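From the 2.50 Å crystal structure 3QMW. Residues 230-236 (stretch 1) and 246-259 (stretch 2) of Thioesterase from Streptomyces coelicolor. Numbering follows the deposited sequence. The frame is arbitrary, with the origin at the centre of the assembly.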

# COMPACT_ATOMS: atom_id res chain seq x y z
N PHE D 230 -19.90 2.47 0.96
CA PHE D 230 -19.19 3.69 1.29
C PHE D 230 -18.29 3.55 2.51
O PHE D 230 -18.74 3.14 3.58
CB PHE D 230 -20.16 4.82 1.55
CG PHE D 230 -19.49 6.13 1.81
CD1 PHE D 230 -18.83 6.79 0.78
CD2 PHE D 230 -19.49 6.69 3.07
CE1 PHE D 230 -18.20 8.00 1.00
CE2 PHE D 230 -18.86 7.90 3.31
CZ PHE D 230 -18.21 8.56 2.28
N LEU D 231 -17.02 3.91 2.34
CA LEU D 231 -16.05 3.93 3.42
C LEU D 231 -15.40 5.30 3.50
O LEU D 231 -14.96 5.84 2.48
CB LEU D 231 -14.95 2.90 3.17
CG LEU D 231 -15.33 1.43 3.35
CD1 LEU D 231 -14.27 0.54 2.71
CD2 LEU D 231 -15.52 1.08 4.83
N ARG D 232 -15.32 5.85 4.70
CA ARG D 232 -14.51 7.03 4.92
C ARG D 232 -13.28 6.62 5.72
O ARG D 232 -13.36 6.39 6.93
CB ARG D 232 -15.28 8.12 5.67
CG ARG D 232 -14.45 9.37 5.90
CD ARG D 232 -15.30 10.54 6.34
NE ARG D 232 -16.10 10.21 7.52
CZ ARG D 232 -15.64 10.14 8.77
NH1 ARG D 232 -14.37 10.38 9.04
NH2 ARG D 232 -16.48 9.83 9.76
N ARG D 233 -12.14 6.52 5.03
CA ARG D 233 -10.86 6.41 5.70
C ARG D 233 -10.51 7.79 6.20
O ARG D 233 -10.92 8.79 5.63
CB ARG D 233 -9.77 5.92 4.76
CG ARG D 233 -10.11 4.64 4.00
CD ARG D 233 -10.55 3.53 4.93
NE ARG D 233 -10.60 2.25 4.23
CZ ARG D 233 -10.94 1.09 4.78
NH1 ARG D 233 -11.26 1.02 6.07
NH2 ARG D 233 -10.96 -0.01 4.04
N HIS D 234 -9.76 7.84 7.30
CA HIS D 234 -9.37 9.11 7.91
C HIS D 234 -7.87 9.10 8.11
O HIS D 234 -7.34 8.31 8.88
CB HIS D 234 -10.09 9.31 9.24
CG HIS D 234 -9.85 10.66 9.84
ND1 HIS D 234 -10.33 11.82 9.26
CD2 HIS D 234 -9.21 11.04 10.96
CE1 HIS D 234 -9.98 12.85 10.00
NE2 HIS D 234 -9.30 12.41 11.04
N LEU D 235 -7.19 10.01 7.41
CA LEU D 235 -5.75 10.08 7.40
C LEU D 235 -5.27 11.26 8.24
O LEU D 235 -6.05 12.14 8.56
CB LEU D 235 -5.26 10.22 5.96
CG LEU D 235 -5.36 8.93 5.17
CD1 LEU D 235 -5.28 9.19 3.70
CD2 LEU D 235 -4.25 8.01 5.62
N PRO D 236 -3.99 11.26 8.61
CA PRO D 236 -3.43 12.41 9.32
C PRO D 236 -2.77 13.36 8.34
O PRO D 236 -2.29 12.95 7.28
CB PRO D 236 -2.39 11.77 10.23
CG PRO D 236 -1.86 10.61 9.41
CD PRO D 236 -3.01 10.16 8.51
N PRO D 246 3.83 10.46 5.29
CA PRO D 246 3.21 9.24 5.79
C PRO D 246 1.80 8.98 5.25
O PRO D 246 1.45 7.83 4.99
CB PRO D 246 3.15 9.45 7.31
CG PRO D 246 4.06 10.62 7.60
CD PRO D 246 4.07 11.44 6.37
N SER D 247 1.00 10.04 5.08
CA SER D 247 -0.38 9.90 4.60
C SER D 247 -0.51 9.73 3.08
O SER D 247 -1.49 9.18 2.60
CB SER D 247 -1.24 11.07 5.09
OG SER D 247 -0.56 12.29 4.96
N ARG D 248 0.47 10.19 2.32
CA ARG D 248 0.52 9.87 0.90
C ARG D 248 0.76 8.38 0.75
O ARG D 248 0.16 7.74 -0.12
CB ARG D 248 1.63 10.64 0.17
CG ARG D 248 2.01 10.03 -1.17
CD ARG D 248 3.14 10.75 -1.81
NE ARG D 248 3.38 10.27 -3.17
CZ ARG D 248 4.23 9.30 -3.50
NH1 ARG D 248 4.94 8.66 -2.58
NH2 ARG D 248 4.35 8.96 -4.79
N ASP D 249 1.65 7.85 1.59
CA ASP D 249 1.93 6.41 1.67
C ASP D 249 0.69 5.62 2.07
O ASP D 249 0.40 4.59 1.45
CB ASP D 249 3.08 6.12 2.66
CG ASP D 249 4.46 6.33 2.06
OD1 ASP D 249 4.76 5.74 1.00
OD2 ASP D 249 5.28 7.07 2.66
N ARG D 250 -0.06 6.10 3.06
CA ARG D 250 -1.27 5.40 3.50
C ARG D 250 -2.40 5.47 2.47
O ARG D 250 -3.03 4.44 2.20
CB ARG D 250 -1.77 5.92 4.85
CG ARG D 250 -1.32 5.08 6.03
CD ARG D 250 -2.29 5.22 7.22
NE ARG D 250 -2.01 4.25 8.29
CZ ARG D 250 -0.98 4.33 9.14
NH1 ARG D 250 -0.11 5.34 9.08
NH2 ARG D 250 -0.83 3.40 10.07
N LEU D 251 -2.66 6.65 1.91
CA LEU D 251 -3.63 6.77 0.82
C LEU D 251 -3.35 5.67 -0.20
O LEU D 251 -4.24 4.90 -0.53
CB LEU D 251 -3.56 8.13 0.12
CG LEU D 251 -4.27 8.19 -1.25
CD1 LEU D 251 -5.73 8.45 -1.04
CD2 LEU D 251 -3.69 9.23 -2.15
N LEU D 252 -2.11 5.61 -0.68
CA LEU D 252 -1.71 4.62 -1.69
C LEU D 252 -1.93 3.16 -1.28
O LEU D 252 -2.16 2.30 -2.14
CB LEU D 252 -0.23 4.81 -2.06
CG LEU D 252 0.07 6.01 -2.96
CD1 LEU D 252 1.56 6.24 -3.03
CD2 LEU D 252 -0.53 5.82 -4.36
N ALA D 253 -1.82 2.88 0.02
CA ALA D 253 -1.95 1.53 0.53
C ALA D 253 -3.42 1.16 0.60
O ALA D 253 -3.81 0.06 0.21
CB ALA D 253 -1.29 1.41 1.89
N HIS D 254 -4.24 2.09 1.09
CA HIS D 254 -5.70 1.94 1.00
C HIS D 254 -6.19 1.71 -0.43
O HIS D 254 -6.99 0.82 -0.68
CB HIS D 254 -6.41 3.13 1.63
CG HIS D 254 -6.36 3.13 3.13
ND1 HIS D 254 -7.07 2.23 3.90
CD2 HIS D 254 -5.69 3.92 4.00
CE1 HIS D 254 -6.83 2.46 5.18
NE2 HIS D 254 -6.00 3.49 5.27
N LEU D 255 -5.68 2.48 -1.39
CA LEU D 255 -6.04 2.27 -2.79
C LEU D 255 -5.72 0.85 -3.22
O LEU D 255 -6.51 0.19 -3.88
CB LEU D 255 -5.32 3.27 -3.70
CG LEU D 255 -5.75 4.75 -3.54
CD1 LEU D 255 -4.86 5.68 -4.37
CD2 LEU D 255 -7.21 4.96 -3.90
N GLY D 256 -4.55 0.37 -2.80
CA GLY D 256 -4.11 -0.97 -3.13
C GLY D 256 -5.00 -2.09 -2.61
O GLY D 256 -5.06 -3.16 -3.23
N THR D 257 -5.70 -1.84 -1.50
CA THR D 257 -6.61 -2.84 -0.90
C THR D 257 -7.95 -2.96 -1.60
O THR D 257 -8.50 -4.06 -1.68
CB THR D 257 -6.89 -2.57 0.61
OG1 THR D 257 -7.32 -1.22 0.81
CG2 THR D 257 -5.65 -2.84 1.44
N GLU D 258 -8.49 -1.85 -2.10
CA GLU D 258 -9.81 -1.85 -2.78
C GLU D 258 -9.72 -2.07 -4.30
O GLU D 258 -10.69 -2.52 -4.91
CB GLU D 258 -10.60 -0.57 -2.45
CG GLU D 258 -11.39 -0.66 -1.15
CD GLU D 258 -11.49 0.68 -0.42
OE1 GLU D 258 -11.82 1.70 -1.08
OE2 GLU D 258 -11.24 0.72 0.81
N LEU D 259 -8.57 -1.77 -4.90
CA LEU D 259 -8.35 -1.97 -6.34
C LEU D 259 -8.48 -3.43 -6.75
O LEU D 259 -7.47 -4.16 -6.78
CB LEU D 259 -6.97 -1.45 -6.74
CG LEU D 259 -6.83 0.05 -6.99
CD1 LEU D 259 -5.37 0.45 -7.00
CD2 LEU D 259 -7.49 0.41 -8.29

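How do the two backbones lie against each other? A strand from stretch 1 lies against a helix from stretch 2, and they run nearly antiparallel, at 159°, with axes 9.5 Å apart at closest approach. Leu-231 therefore sits near Glu-258 at the end of the helix, Arg-233 near His-254, and Leu-235 near Ser-247 at its start. The strand's alternation sends the side chains of Leu-231, Arg-233 and Leu-235 toward the helix, while His-234 points away and Phe-230 and Arg-232 make no contact.

What does the exposed beginning of the strand touch? Leu-231 makes a modest contact: its CD1 lies 3.6 Å from Glu-258 OE2, a van der Waals approach to an oxygen whose charge is answered by the next inward-facing residue.

How does Arg-233 engage two helix residues at once? Its guanidinium forms a salt bridge with Glu-258, Arg-233 NH2 giving a weak hydrogen bond to Glu-258 OE2 at 3.3 Å. The carboxylate oxygen lies at the guanidinium's edge, near its plane, where the N-H groups point, while His-254 CE1 lies over one face. The chain also packs on the imidazole itself: Arg-233 CG stands 4.1 Å from the centroid of the His-254 ring, almost directly above it, in a CH-pi contact.

What closes the contact at the start of the helix? Buried Leu-235 fills the gap where the backbones come nearer, its CD2 3.3 Å from Arg-250 CB and its CD1 4.1 Å from Leu-251 CB. Even the arginine contributes aliphatic carbon here. Leu-235 CB also comes within 4.2 Å of Ser-247 CB. Beyond Leu-235, Pro-236 CD rests 4.0 Å from Ser-247 CB, and Ser-247 OG lies 3.0 Å from Pro-236 O, close enough for a weak hydrogen bond, although the hydroxyl proton has another acceptor within reach.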